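Local coordinates for BH2092 protein (Bacillus halodurans, PDB 3NHV) that is of unknown function but carries a rhodanese-like domain, a fold that in many relatives handles sulfur carried on a cysteine, at residues 20-24 / 110-114; 36-42 / 52-58; 46-52 / 117-123; 61-66 / 93-99. Residue numbers count along the deposited sequence, not the author numbering.

The four contacts illustrate how a rhodanese-like domain is tied together round one parallel sheet. Contact 2 joins strands 34-38 and 54-55 at one edge of it. Contact 1 pairs helices 20-28 and 107-113, and contact 3 brings the loop after 107-113 back to helix 42-47; Trp-111 and Glu-117 connect the two. Contact 4 sets the loop after strand 54-55 against helix 86-96, its centre about 25 Å from that of contact 1 and 13 Å from that of contact 2. Along the chain, contact 2 closes before contact 4 opens, both nested within contact 1, while contact 3 crosses contacts 1 and 2. Early and late sequence are thus brought together round the sheet.

Contact 1 (20-24 / 110-114); sequences IADLS and YWRKE
Two helical segments can meet chiefly through one indole and one isoleucine, as 20-24 and 110-114 do. The first is the opening turn of helix 20-28, the second the last turn of helix 107-113, which Glu-114 leaves. The backbones are nearest at Ile-20 and Trp-111, whose CA atoms lie 5.8 Å apart. Tyr-110 meets Ile-20 with its backbone and the base of its side chain: O is 4.1 Å and CB 4.3 Å from Ile-20 CG1, while the ring leads away and its hydroxyl bonds Glu-109 of the second subunit. Trp-111, with chi1 near 167° (t) and chi2 near -88°, swings its indole to the first helix. Its CE3 is 3.6 Å from Ile-20 CG2 and its CZ3 4.0 Å from Leu-23 CD1; Ser-24 N meets the ring edge, 3.8 Å from CZ3. Ile-20, in the mm rotamer, points toward this partner, and Met-132 of the second subunit packs on both. Glu-114, at chi1 -81°, returns to the first segment, OE1 lying 3.0 Å from Ile-20 CG2. A water joins the polar groups, accepting from Ala-21 N at 3.0 Å and donating to Glu-114 OE1 at 3.2 Å, so the carboxylate reaches the helix start indirectly. Such packing is that of helices lying together on one face of an alpha/beta sheet: Ile-20 and Leu-23 also touch Leu-104 of strand 100-105.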
loop_
_atom_site.group_PDB
_atom_site.type_symbol
_atom_site.label_atom_id
_atom_site.label_comp_id
_atom_site.label_asym_id
_atom_site.label_seq_id
_atom_site.Cartn_x
_atom_site.Cartn_y
_atom_site.Cartn_z
ATOM N N ILE B 20 -3.623 9.288 -6.717
ATOM C CA ILE B 20 -3.107 10.610 -7.021
ATOM C C ILE B 20 -3.543 11.091 -8.399
ATOM O O ILE B 20 -4.046 12.202 -8.552
ATOM C CB ILE B 20 -1.575 10.616 -6.936
ATOM C CG1 ILE B 20 -1.144 10.134 -5.551
ATOM C CG2 ILE B 20 -1.038 12.012 -7.180
ATOM C CD1 ILE B 20 -1.675 10.990 -4.421
ATOM N N ALA B 21 -3.358 10.247 -9.402
ATOM C CA ALA B 21 -3.730 10.584 -10.764
ATOM C C ALA B 21 -5.181 11.029 -10.851
ATOM O O ALA B 21 -5.479 12.107 -11.349
ATOM C CB ALA B 21 -3.501 9.379 -11.681
ATOM N N ASP B 22 -6.089 10.188 -10.374
ATOM C CA ASP B 22 -7.501 10.526 -10.437
ATOM C C ASP B 22 -7.858 11.814 -9.700
ATOM O O ASP B 22 -8.696 12.582 -10.170
ATOM C CB ASP B 22 -8.350 9.374 -9.902
ATOM C CG ASP B 22 -8.208 8.116 -10.736
ATOM O OD1 ASP B 22 -8.310 8.210 -11.977
ATOM O OD2 ASP B 22 -7.999 7.030 -10.147
ATOM N N LEU B 23 -7.228 12.048 -8.550
ATOM C CA LEU B 23 -7.500 13.242 -7.770
ATOM C C LEU B 23 -6.996 14.474 -8.517
ATOM O O LEU B 23 -7.671 15.499 -8.552
ATOM C CB LEU B 23 -6.809 13.161 -6.408
ATOM C CG LEU B 23 -7.460 13.844 -5.191
ATOM C CD1 LEU B 23 -6.373 14.200 -4.190
ATOM C CD2 LEU B 23 -8.216 15.081 -5.590
ATOM N N SER B 24 -5.813 14.363 -9.118
ATOM C CA SER B 24 -5.222 15.476 -9.855
ATOM C C SER B 24 -6.115 15.895 -11.009
ATOM O O SER B 24 -6.216 17.074 -11.340
ATOM C CB SER B 24 -3.838 15.099 -10.401
ATOM O OG SER B 24 -3.935 14.200 -11.497
ATOM N N TYR B 110 2.970 10.798 -1.773
ATOM C CA TYR B 110 3.072 10.530 -3.196
ATOM C C TYR B 110 2.448 11.614 -4.065
ATOM O O TYR B 110 2.695 11.671 -5.269
ATOM C CB TYR B 110 2.496 9.146 -3.511
ATOM C CG TYR B 110 3.538 8.052 -3.371
ATOM C CD1 TYR B 110 4.351 7.693 -4.456
ATOM C CD2 TYR B 110 3.775 7.429 -2.139
ATOM C CE1 TYR B 110 5.375 6.749 -4.317
ATOM C CE2 TYR B 110 4.800 6.482 -1.993
ATOM C CZ TYR B 110 5.592 6.154 -3.085
ATOM O OH TYR B 110 6.612 5.243 -2.944
ATOM N N TRP B 111 1.656 12.490 -3.459
ATOM C CA TRP B 111 1.048 13.580 -4.210
ATOM C C TRP B 111 2.155 14.548 -4.594
ATOM O O TRP B 111 2.209 15.045 -5.722
ATOM C CB TRP B 111 0.001 14.299 -3.365
ATOM C CG TRP B 111 -0.424 15.579 -3.964
ATOM C CD1 TRP B 111 0.157 16.799 -3.783
ATOM C CD2 TRP B 111 -1.474 15.769 -4.917
ATOM N NE1 TRP B 111 -0.463 17.738 -4.567
ATOM C CE2 TRP B 111 -1.467 17.136 -5.273
ATOM C CE3 TRP B 111 -2.416 14.919 -5.506
ATOM C CZ2 TRP B 111 -2.371 17.673 -6.196
ATOM C CZ3 TRP B 111 -3.317 15.451 -6.426
ATOM C CH2 TRP B 111 -3.287 16.815 -6.762
ATOM N N ARG B 112 3.044 14.803 -3.641
ATOM C CA ARG B 112 4.165 15.698 -3.864
ATOM C C ARG B 112 5.222 15.012 -4.733
ATOM O O ARG B 112 5.796 15.640 -5.615
ATOM C CB ARG B 112 4.759 16.137 -2.517
ATOM C CG ARG B 112 3.820 16.997 -1.668
ATOM C CD ARG B 112 4.347 17.146 -0.253
ATOM N NE ARG B 112 5.633 17.833 -0.231
ATOM C CZ ARG B 112 6.421 17.936 0.836
ATOM N NH1 ARG B 112 6.068 17.396 1.994
ATOM N NH2 ARG B 112 7.570 18.585 0.740
ATOM N N LYS B 113 5.471 13.726 -4.499
ATOM C CA LYS B 113 6.448 13.002 -5.311
ATOM C C LYS B 113 6.013 13.012 -6.776
ATOM O O LYS B 113 6.841 13.114 -7.676
ATOM C CB LYS B 113 6.599 11.553 -4.841
ATOM C CG LYS B 113 7.521 11.365 -3.639
ATOM C CD LYS B 113 7.645 9.890 -3.267
ATOM C CE LYS B 113 8.444 9.694 -1.984
ATOM N NZ LYS B 113 8.470 8.267 -1.523
ATOM N N GLU B 114 4.713 12.911 -7.017
ATOM C CA GLU B 114 4.224 12.924 -8.382
ATOM C C GLU B 114 4.125 14.354 -8.917
ATOM O O GLU B 114 3.353 14.648 -9.834
ATOM C CB GLU B 114 2.883 12.189 -8.466
ATOM C CG GLU B 114 3.068 10.675 -8.521
ATOM C CD GLU B 114 1.787 9.897 -8.296
ATOM O OE1 GLU B 114 0.747 10.260 -8.889
ATOM O OE2 GLU B 114 1.824 8.901 -7.533
HETATM O O HOH W 1 -1.428 7.903 -9.155
#

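Contact 2 (36-42 / 52-58); sequences VVDVRDA and TAISIPG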
loop_
_atom_site.group_PDB
_atom_site.type_symbol
_atom_site.label_atom_id
_atom_site.label_comp_id
_atom_site.label_asym_id
_atom_site.label_seq_id
_atom_site.Cartn_x
_atom_site.Cartn_y
_atom_site.Cartn_z
ATOM N N VAL B 36 -12.252 17.059 -0.664
ATOM C CA VAL B 36 -10.992 16.542 -0.163
ATOM C C VAL B 36 -10.790 16.957 1.293
ATOM O O VAL B 36 -10.752 18.147 1.606
ATOM C CB VAL B 36 -9.811 17.065 -0.997
ATOM C CG1 VAL B 36 -8.541 16.338 -0.593
ATOM C CG2 VAL B 36 -10.105 16.881 -2.484
ATOM N N VAL B 37 -10.656 15.969 2.175
ATOM C CA VAL B 37 -10.466 16.214 3.603
ATOM C C VAL B 37 -9.117 15.699 4.117
ATOM O O VAL B 37 -8.823 14.500 4.034
ATOM C CB VAL B 37 -11.585 15.533 4.443
ATOM C CG1 VAL B 37 -11.410 15.865 5.927
ATOM C CG2 VAL B 37 -12.948 15.975 3.959
ATOM N N ASP B 38 -8.301 16.613 4.641
ATOM C CA ASP B 38 -6.994 16.262 5.204
ATOM C C ASP B 38 -7.295 15.841 6.638
ATOM O O ASP B 38 -7.803 16.634 7.427
ATOM C CB ASP B 38 -6.061 17.476 5.207
ATOM C CG ASP B 38 -4.629 17.116 5.562
ATOM O OD1 ASP B 38 -4.419 16.275 6.463
ATOM O OD2 ASP B 38 -3.704 17.688 4.944
ATOM N N VAL B 39 -6.987 14.591 6.961
ATOM C CA VAL B 39 -7.249 14.018 8.276
ATOM C C VAL B 39 -6.086 14.111 9.260
ATOM O O VAL B 39 -6.231 13.761 10.432
ATOM C CB VAL B 39 -7.635 12.531 8.121
ATOM C CG1 VAL B 39 -7.738 11.864 9.467
ATOM C CG2 VAL B 39 -8.951 12.422 7.366
ATOM N N ARG B 40 -4.931 14.569 8.797
ATOM C CA ARG B 40 -3.776 14.663 9.684
ATOM C C ARG B 40 -3.967 15.743 10.748
ATOM O O ARG B 40 -5.041 16.333 10.880
ATOM C CB ARG B 40 -2.510 14.984 8.885
ATOM C CG ARG B 40 -2.260 14.101 7.679
ATOM C CD ARG B 40 -1.825 14.967 6.502
ATOM N NE ARG B 40 -0.418 15.355 6.523
ATOM C CZ ARG B 40 0.022 16.549 6.132
ATOM N NH1 ARG B 40 -0.837 17.470 5.715
ATOM N NH2 ARG B 40 1.325 16.811 6.118
ATOM N N ASP B 41 -2.905 15.994 11.505
ATOM C CA ASP B 41 -2.921 17.011 12.549
ATOM C C ASP B 41 -3.097 18.395 11.934
ATOM O O ASP B 41 -2.518 18.685 10.887
ATOM C CB ASP B 41 -1.608 17.010 13.312
ATOM C CG ASP B 41 -1.529 18.147 14.298
ATOM O OD1 ASP B 41 -1.973 17.957 15.453
ATOM O OD2 ASP B 41 -1.052 19.244 13.910
ATOM N N ALA B 42 -3.861 19.257 12.599
ATOM C CA ALA B 42 -4.104 20.617 12.104
ATOM C C ALA B 42 -2.834 21.347 11.679
ATOM O O ALA B 42 -2.778 21.939 10.601
ATOM C CB ALA B 42 -4.827 21.435 13.165
ATOM N N THR B 52 -7.578 22.763 -2.489
ATOM C CA THR B 52 -9.027 22.562 -2.364
ATOM C C THR B 52 -9.416 21.639 -1.212
ATOM O O THR B 52 -10.557 21.201 -1.120
ATOM C CB THR B 52 -9.666 22.000 -3.667
ATOM O OG1 THR B 52 -9.364 20.604 -3.797
ATOM C CG2 THR B 52 -9.150 22.755 -4.887
ATOM N N ALA B 53 -8.476 21.366 -0.318
ATOM C CA ALA B 53 -8.755 20.481 0.797
ATOM C C ALA B 53 -8.993 21.200 2.120
ATOM O O ALA B 53 -8.269 22.132 2.478
ATOM C CB ALA B 53 -7.615 19.489 0.954
ATOM N N ILE B 54 -10.005 20.743 2.853
ATOM C CA ILE B 54 -10.335 21.316 4.153
ATOM C C ILE B 54 -9.686 20.488 5.252
ATOM O O ILE B 54 -9.456 19.293 5.077
ATOM C CB ILE B 54 -11.844 21.311 4.404
ATOM C CG1 ILE B 54 -12.382 19.887 4.292
ATOM C CG2 ILE B 54 -12.540 22.226 3.408
ATOM C CD1 ILE B 54 -13.866 19.788 4.473
ATOM N N SER B 55 -9.400 21.125 6.384
ATOM C CA SER B 55 -8.775 20.446 7.507
ATOM C C SER B 55 -9.775 19.914 8.523
ATOM O O SER B 55 -10.557 20.669 9.090
ATOM C CB SER B 55 -7.806 21.382 8.224
ATOM O OG SER B 55 -7.387 20.815 9.453
ATOM N N ILE B 56 -9.742 18.607 8.752
ATOM C CA ILE B 56 -10.631 17.983 9.722
ATOM C C ILE B 56 -9.889 16.796 10.331
ATOM O O ILE B 56 -10.068 15.661 9.894
ATOM C CB ILE B 56 -11.921 17.446 9.062
ATOM C CG1 ILE B 56 -12.604 18.536 8.224
ATOM C CG2 ILE B 56 -12.857 16.910 10.136
ATOM C CD1 ILE B 56 -13.209 19.680 9.018
ATOM N N PRO B 57 -9.036 17.040 11.340
ATOM C CA PRO B 57 -8.277 15.958 11.986
ATOM C C PRO B 57 -9.141 14.733 12.293
ATOM O O PRO B 57 -10.277 14.864 12.747
ATOM C CB PRO B 57 -7.742 16.623 13.248
ATOM C CG PRO B 57 -7.484 18.029 12.781
ATOM C CD PRO B 57 -8.740 18.339 11.972
ATOM N N GLY B 58 -8.595 13.545 12.045
ATOM C CA GLY B 58 -9.334 12.312 12.283
ATOM C C GLY B 58 -10.002 12.180 13.640
ATOM O O GLY B 58 -11.175 11.819 13.730
HETATM O O HOH W 2 -12.645 19.724 -1.537
#
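Asp-38 and Arg-40 brace the end of strand 34-38 with polar bonds that lie within 36-42. Arg-40 NH1 makes a salt bridge to Asp-38 OD2 at 3.0 Å, and Asp-38 OD1 accepts from Arg-40 N at 2.9 Å, an Asx turn that bends the chain as the strand ends. The Asp-Val-Arg sequence at this position is a familiar feature of rhodanese domains. Between the segments the hydrogen bonds are four backbone ones, which begin in the parallel pattern, where one residue bonds to two on its neighbour: Ile-54 N gives to Val-36 O (3.0 Å), and Asp-38 N gives to Ile-54 O (3.0 Å). Ile-56 N then reaches Asp-38 O at 3.1 Å, and Gly-58 N reaches Val-39 O at 2.9 Å, so the pairing outlasts the regular strands. Near its start a water bridges Val-36 N (2.8 Å) and Thr-52 O (2.6 Å). Packing fills in round this frame. Val-37 CG1 sits 3.5 Å from Ile-56 CB and its CG2 4.0 Å from Ile-54 CD1, while Val-36 CG1 is 3.6 Å from Ala-53 CB. Farther along, Pro-57 CG lies 4.3 Å from Ala-42 CB. The unit is a beta-alpha-beta crossover through helix 42-47, whose Tyr-45 touches Asp-38 and Ser-55; strand 74-78 bonds to Val-37 on the other flank of strand 34-38, leaving 54-55 outermost within the chain.

Contact 3 (46-52 / 117-123); sequences KECHIPT and EVEGTLG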
loop_
_atom_site.group_PDB
_atom_site.type_symbol
_atom_site.label_atom_id
_atom_site.label_comp_id
_atom_site.label_asym_id
_atom_site.label_seq_id
_atom_site.Cartn_x
_atom_site.Cartn_y
_atom_site.Cartn_z
ATOM N N LYS B 46 -1.875 23.141 7.998
ATOM C CA LYS B 46 -1.548 24.558 7.853
ATOM C C LYS B 46 -0.174 24.777 7.210
ATOM O O LYS B 46 0.046 25.794 6.552
ATOM C CB LYS B 46 -1.630 25.253 9.224
ATOM C CG LYS B 46 -1.801 26.782 9.182
ATOM C CD LYS B 46 -0.467 27.533 9.071
ATOM C CE LYS B 46 0.422 27.354 10.316
ATOM N NZ LYS B 46 -0.206 27.852 11.576
ATOM N N GLU B 47 0.736 23.819 7.383
ATOM C CA GLU B 47 2.077 23.922 6.804
ATOM C C GLU B 47 2.093 23.526 5.330
ATOM O O GLU B 47 2.599 24.261 4.477
ATOM C CB GLU B 47 3.061 23.018 7.550
ATOM C CG GLU B 47 3.263 23.370 9.003
ATOM C CD GLU B 47 4.323 22.513 9.667
ATOM O OE1 GLU B 47 5.475 22.510 9.179
ATOM O OE2 GLU B 47 4.007 21.845 10.681
ATOM N N CYS B 48 1.534 22.354 5.042
ATOM C CA CYS B 48 1.493 21.824 3.680
ATOM C C CYS B 48 0.297 20.901 3.461
ATOM O O CYS B 48 0.143 19.896 4.158
ATOM C CB CYS B 48 2.789 21.058 3.399
ATOM S SG CYS B 48 2.842 20.231 1.807
ATOM N N HIS B 49 -0.546 21.242 2.492
ATOM C CA HIS B 49 -1.711 20.423 2.196
ATOM C C HIS B 49 -2.087 20.436 0.719
ATOM O O HIS B 49 -1.521 21.181 -0.074
ATOM C CB HIS B 49 -2.906 20.862 3.054
ATOM C CG HIS B 49 -3.369 22.263 2.795
ATOM N ND1 HIS B 49 -3.950 22.649 1.607
ATOM C CD2 HIS B 49 -3.374 23.362 3.590
ATOM C CE1 HIS B 49 -4.296 23.924 1.680
ATOM N NE2 HIS B 49 -3.958 24.378 2.874
ATOM N N ILE B 50 -3.050 19.600 0.354
ATOM C CA ILE B 50 -3.487 19.509 -1.028
ATOM C C ILE B 50 -4.509 20.575 -1.387
ATOM O O ILE B 50 -5.470 20.804 -0.662
ATOM C CB ILE B 50 -4.109 18.136 -1.315
ATOM C CG1 ILE B 50 -3.076 17.044 -1.084
ATOM C CG2 ILE B 50 -4.634 18.091 -2.747
ATOM C CD1 ILE B 50 -3.636 15.666 -1.215
ATOM N N PRO B 51 -4.318 21.235 -2.531
ATOM C CA PRO B 51 -5.249 22.277 -2.964
ATOM C C PRO B 51 -6.720 21.843 -2.922
ATOM O O PRO B 51 -7.057 20.716 -3.279
ATOM C CB PRO B 51 -4.765 22.590 -4.375
ATOM C CG PRO B 51 -3.282 22.423 -4.248
ATOM C CD PRO B 51 -3.163 21.143 -3.443
ATOM N N THR B 52 -7.578 22.763 -2.489
ATOM C CA THR B 52 -9.027 22.562 -2.364
ATOM C C THR B 52 -9.416 21.639 -1.212
ATOM O O THR B 52 -10.557 21.201 -1.120
ATOM C CB THR B 52 -9.666 22.000 -3.667
ATOM O OG1 THR B 52 -9.364 20.604 -3.797
ATOM C CG2 THR B 52 -9.150 22.755 -4.887
ATOM N N GLU B 117 1.194 20.280 -6.715
ATOM C CA GLU B 117 1.337 21.596 -6.092
ATOM C C GLU B 117 0.895 21.548 -4.628
ATOM O O GLU B 117 -0.019 20.804 -4.271
ATOM C CB GLU B 117 0.497 22.629 -6.854
ATOM C CG GLU B 117 0.913 22.812 -8.304
ATOM C CD GLU B 117 -0.072 23.648 -9.116
ATOM O OE1 GLU B 117 0.216 23.902 -10.310
ATOM O OE2 GLU B 117 -1.131 24.047 -8.573
ATOM N N VAL B 118 1.549 22.337 -3.780
ATOM C CA VAL B 118 1.200 22.371 -2.362
ATOM C C VAL B 118 0.939 23.790 -1.876
ATOM O O VAL B 118 1.597 24.735 -2.310
ATOM C CB VAL B 118 2.319 21.779 -1.500
ATOM C CG1 VAL B 118 2.433 20.290 -1.749
ATOM C CG2 VAL B 118 3.627 22.468 -1.824
ATOM N N GLU B 119 -0.026 23.933 -0.971
ATOM C CA GLU B 119 -0.368 25.234 -0.408
ATOM C C GLU B 119 -0.143 25.187 1.090
ATOM O O GLU B 119 -0.371 24.158 1.721
ATOM C CB GLU B 119 -1.829 25.583 -0.686
ATOM C CG GLU B 119 -2.178 25.649 -2.158
ATOM C CD GLU B 119 -3.654 25.918 -2.398
ATOM O OE1 GLU B 119 -4.499 25.230 -1.786
ATOM O OE2 GLU B 119 -3.970 26.815 -3.210
ATOM N N GLY B 120 0.309 26.302 1.657
ATOM C CA GLY B 120 0.551 26.354 3.087
ATOM C C GLY B 120 1.732 27.217 3.488
ATOM O O GLY B 120 2.282 27.960 2.676
ATOM N N THR B 121 2.120 27.104 4.754
ATOM C CA THR B 121 3.230 27.868 5.305
ATOM C C THR B 121 4.573 27.488 4.708
ATOM O O THR B 121 5.256 28.323 4.121
ATOM C CB THR B 121 3.321 27.682 6.835
ATOM O OG1 THR B 121 2.220 28.350 7.463
ATOM C CG2 THR B 121 4.635 28.241 7.371
ATOM N N LEU B 122 4.959 26.229 4.877
ATOM C CA LEU B 122 6.237 25.760 4.362
ATOM C C LEU B 122 6.134 25.240 2.943
ATOM O O LEU B 122 7.147 25.047 2.275
ATOM C CB LEU B 122 6.792 24.664 5.261
ATOM C CG LEU B 122 6.978 25.068 6.720
ATOM C CD1 LEU B 122 7.555 23.897 7.497
ATOM C CD2 LEU B 122 7.899 26.275 6.801
ATOM N N GLY B 123 4.906 25.012 2.489
ATOM C CA GLY B 123 4.697 24.505 1.144
ATOM C C GLY B 123 5.569 23.305 0.811
ATOM O O GLY B 123 5.560 22.296 1.518
#
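Glu-119 gives up more area here than any other residue, and it works through both backbone and side chain. Its main chain forms a single antiparallel, hydrogen-bonded bridge with His-49: His-49 N donates to Glu-119 O at 3.0 Å, and Glu-119 N to His-49 O at 3.3 Å. Glu-119 O also lies over one face of the His-49 ring, which stacks on Tyr-45. The side chain reaches along the partner, so that OE1 comes within 3.3 Å of Pro-51 CA. Glu-47 serves the other end. Its carbonyl O, at the end of helix 42-47, receives Gly-123 N at 3.1 Å, with a weak bond from Leu-122 N, also at 3.1 Å, and Gly-120 CA approaches it at 3.2 Å. A CB on Gly-120 would stand 2.1 Å from Glu-47 O, so glycine suits this tight spot. One residue earlier, Lys-46 O accepts from Thr-121 N at 3.0 Å. Pro-51 completes the trio, its CD lying 3.3 Å from Glu-117 O, a carbonyl that also takes the Trp-111 indole N-H. Next to the bridge, Cys-48 SG packs on Val-118 CG1 at 3.6 Å. The segment 46-52 carries a His-Ile-Pro sequence like the one that recurs in rhodanese domains between the helix and the next strand, and here a loop from beyond helix 107-113 runs antiparallel alongside it.

Contact 4 (61-66 / 93-99); sequences INEDTT and KFAQLGF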
loop_
_atom_site.group_PDB
_atom_site.type_symbol
_atom_site.label_atom_id
_atom_site.label_comp_id
_atom_site.label_asym_id
_atom_site.label_seq_id
_atom_site.Cartn_x
_atom_site.Cartn_y
_atom_site.Cartn_z
ATOM N N ILE B 61 -13.371 14.142 14.023
ATOM C CA ILE B 61 -14.459 13.921 13.065
ATOM C C ILE B 61 -15.751 13.494 13.755
ATOM O O ILE B 61 -15.784 12.494 14.473
ATOM C CB ILE B 61 -14.092 12.833 12.038
ATOM C CG1 ILE B 61 -12.890 13.283 11.212
ATOM C CG2 ILE B 61 -15.281 12.544 11.135
ATOM C CD1 ILE B 61 -12.444 12.261 10.187
ATOM N N ASN B 62 -16.822 14.243 13.511
ATOM C CA ASN B 62 -18.123 13.957 14.117
ATOM C C ASN B 62 -19.202 14.774 13.433
ATOM O O ASN B 62 -18.935 15.443 12.432
ATOM C CB ASN B 62 -18.083 14.313 15.595
ATOM C CG ASN B 62 -17.550 15.710 15.826
ATOM O OD1 ASN B 62 -18.091 16.687 15.298
ATOM N ND2 ASN B 62 -16.478 15.815 16.608
ATOM N N GLU B 63 -20.415 14.742 13.974
ATOM C CA GLU B 63 -21.514 15.484 13.367
ATOM C C GLU B 63 -21.399 17.008 13.465
ATOM O O GLU B 63 -22.009 17.732 12.671
ATOM C CB GLU B 63 -22.853 15.005 13.942
ATOM C CG GLU B 63 -23.741 14.337 12.890
ATOM C CD GLU B 63 -24.751 13.360 13.480
ATOM O OE1 GLU B 63 -24.336 12.387 14.166
ATOM O OE2 GLU B 63 -25.969 13.556 13.253
ATOM N N ASP B 64 -20.604 17.486 14.422
ATOM C CA ASP B 64 -20.400 18.926 14.619
ATOM C C ASP B 64 -19.486 19.512 13.551
ATOM O O ASP B 64 -19.710 20.609 13.037
ATOM C CB ASP B 64 -19.770 19.193 15.995
ATOM C CG ASP B 64 -20.768 19.069 17.140
ATOM O OD1 ASP B 64 -20.332 19.080 18.320
ATOM O OD2 ASP B 64 -21.990 18.970 16.858
ATOM N N THR B 65 -18.445 18.768 13.223
ATOM C CA THR B 65 -17.480 19.224 12.248
ATOM C C THR B 65 -17.862 18.914 10.800
ATOM O O THR B 65 -17.292 19.481 9.867
ATOM C CB THR B 65 -16.109 18.622 12.568
ATOM O OG1 THR B 65 -15.191 18.928 11.512
ATOM C CG2 THR B 65 -16.227 17.115 12.738
ATOM N N THR B 66 -18.843 18.042 10.611
ATOM C CA THR B 66 -19.247 17.668 9.263
ATOM C C THR B 66 -20.640 18.146 8.889
ATOM O O THR B 66 -21.140 17.850 7.798
ATOM C CB THR B 66 -19.182 16.146 9.097
ATOM O OG1 THR B 66 -20.092 15.527 10.015
ATOM C CG2 THR B 66 -17.771 15.649 9.401
ATOM N N LYS B 93 -15.363 6.552 10.043
ATOM C CA LYS B 93 -16.178 7.523 10.763
ATOM C C LYS B 93 -17.138 8.226 9.810
ATOM O O LYS B 93 -18.330 8.364 10.106
ATOM C CB LYS B 93 -15.304 8.567 11.469
ATOM C CG LYS B 93 -14.234 7.982 12.367
ATOM C CD LYS B 93 -13.687 9.015 13.341
ATOM C CE LYS B 93 -12.410 8.522 14.017
ATOM N NZ LYS B 93 -12.538 7.124 14.527
ATOM N N PHE B 94 -16.623 8.675 8.670
ATOM C CA PHE B 94 -17.464 9.358 7.695
ATOM C C PHE B 94 -18.590 8.447 7.229
ATOM O O PHE B 94 -19.726 8.895 7.041
ATOM C CB PHE B 94 -16.639 9.814 6.486
ATOM C CG PHE B 94 -16.031 11.179 6.644
ATOM C CD1 PHE B 94 -16.827 12.322 6.569
ATOM C CD2 PHE B 94 -14.662 11.321 6.858
ATOM C CE1 PHE B 94 -16.264 13.588 6.703
ATOM C CE2 PHE B 94 -14.089 12.578 6.994
ATOM C CZ PHE B 94 -14.890 13.721 6.916
ATOM N N ALA B 95 -18.278 7.168 7.050
ATOM C CA ALA B 95 -19.284 6.214 6.606
ATOM C C ALA B 95 -20.349 6.023 7.680
ATOM O O ALA B 95 -21.507 5.749 7.377
ATOM C CB ALA B 95 -18.633 4.879 6.267
ATOM N N GLN B 96 -19.950 6.166 8.936
ATOM C CA GLN B 96 -20.883 6.017 10.042
ATOM C C GLN B 96 -21.815 7.230 10.093
ATOM O O GLN B 96 -22.969 7.113 10.493
ATOM C CB GLN B 96 -20.102 5.863 11.353
ATOM C CG GLN B 96 -20.948 5.631 12.598
ATOM C CD GLN B 96 -20.106 5.184 13.787
ATOM O OE1 GLN B 96 -19.152 5.867 14.185
ATOM N NE2 GLN B 96 -20.454 4.033 14.360
ATOM N N LEU B 97 -21.316 8.385 9.661
ATOM C CA LEU B 97 -22.114 9.607 9.654
ATOM C C LEU B 97 -23.055 9.675 8.451
ATOM O O LEU B 97 -23.760 10.668 8.266
ATOM C CB LEU B 97 -21.198 10.838 9.665
ATOM C CG LEU B 97 -20.409 11.104 10.952
ATOM C CD1 LEU B 97 -19.249 12.045 10.686
ATOM C CD2 LEU B 97 -21.347 11.677 12.005
ATOM N N GLY B 98 -23.057 8.625 7.631
ATOM C CA GLY B 98 -23.928 8.588 6.462
ATOM C C GLY B 98 -23.346 9.127 5.160
ATOM O O GLY B 98 -24.044 9.164 4.151
ATOM N N PHE B 99 -22.080 9.542 5.176
ATOM C CA PHE B 99 -21.409 10.072 3.991
ATOM C C PHE B 99 -20.863 8.995 3.046
ATOM O O PHE B 99 -20.585 7.868 3.459
ATOM C CB PHE B 99 -20.234 10.973 4.395
ATOM C CG PHE B 99 -20.635 12.349 4.844
ATOM C CD1 PHE B 99 -20.534 12.721 6.183
ATOM C CD2 PHE B 99 -21.108 13.280 3.925
ATOM C CE1 PHE B 99 -20.903 14.001 6.595
ATOM C CE2 PHE B 99 -21.479 14.556 4.324
ATOM C CZ PHE B 99 -21.376 14.918 5.661
#
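Between these two segments the meeting is made without hydrogen bonds, although each is bonded internally; it is largely apolar, with a few polar atoms resting against carbon. Residues 61-66 make a turn held by Asn-62, whose OD1 accepts from Thr-65 N at 3.0 Å in an Asx motif, while Asn-62 O accepts from Thr-66 OG1 at 2.7 Å. Opposite, helix 86-96 ends in a Schellman motif at Gly-98, whose positive phi turns the chain so that Phe-99 comes back toward the loop. Ile-61 has its CG2 over one face of the Phe-94 ring, with CD1 3.6 Å from Phe-94 CE2, and its CG2 is also 4.0 Å from Leu-97 CD1. Leu-97 CD2 is 3.7 Å from Glu-63 CG, and CD1 is 3.6 Å from Thr-66 OG1. Thr-66 O meets the edge of Phe-99, 3.6 Å from CZ. Phe-94 and Phe-99 also touch Ile-75 of strand 74-78. With Ile-61, Phe-94, Leu-97 and Thr-66 in side-chain contact, burial and shape, rather than directional bonds, hold loop to helix end.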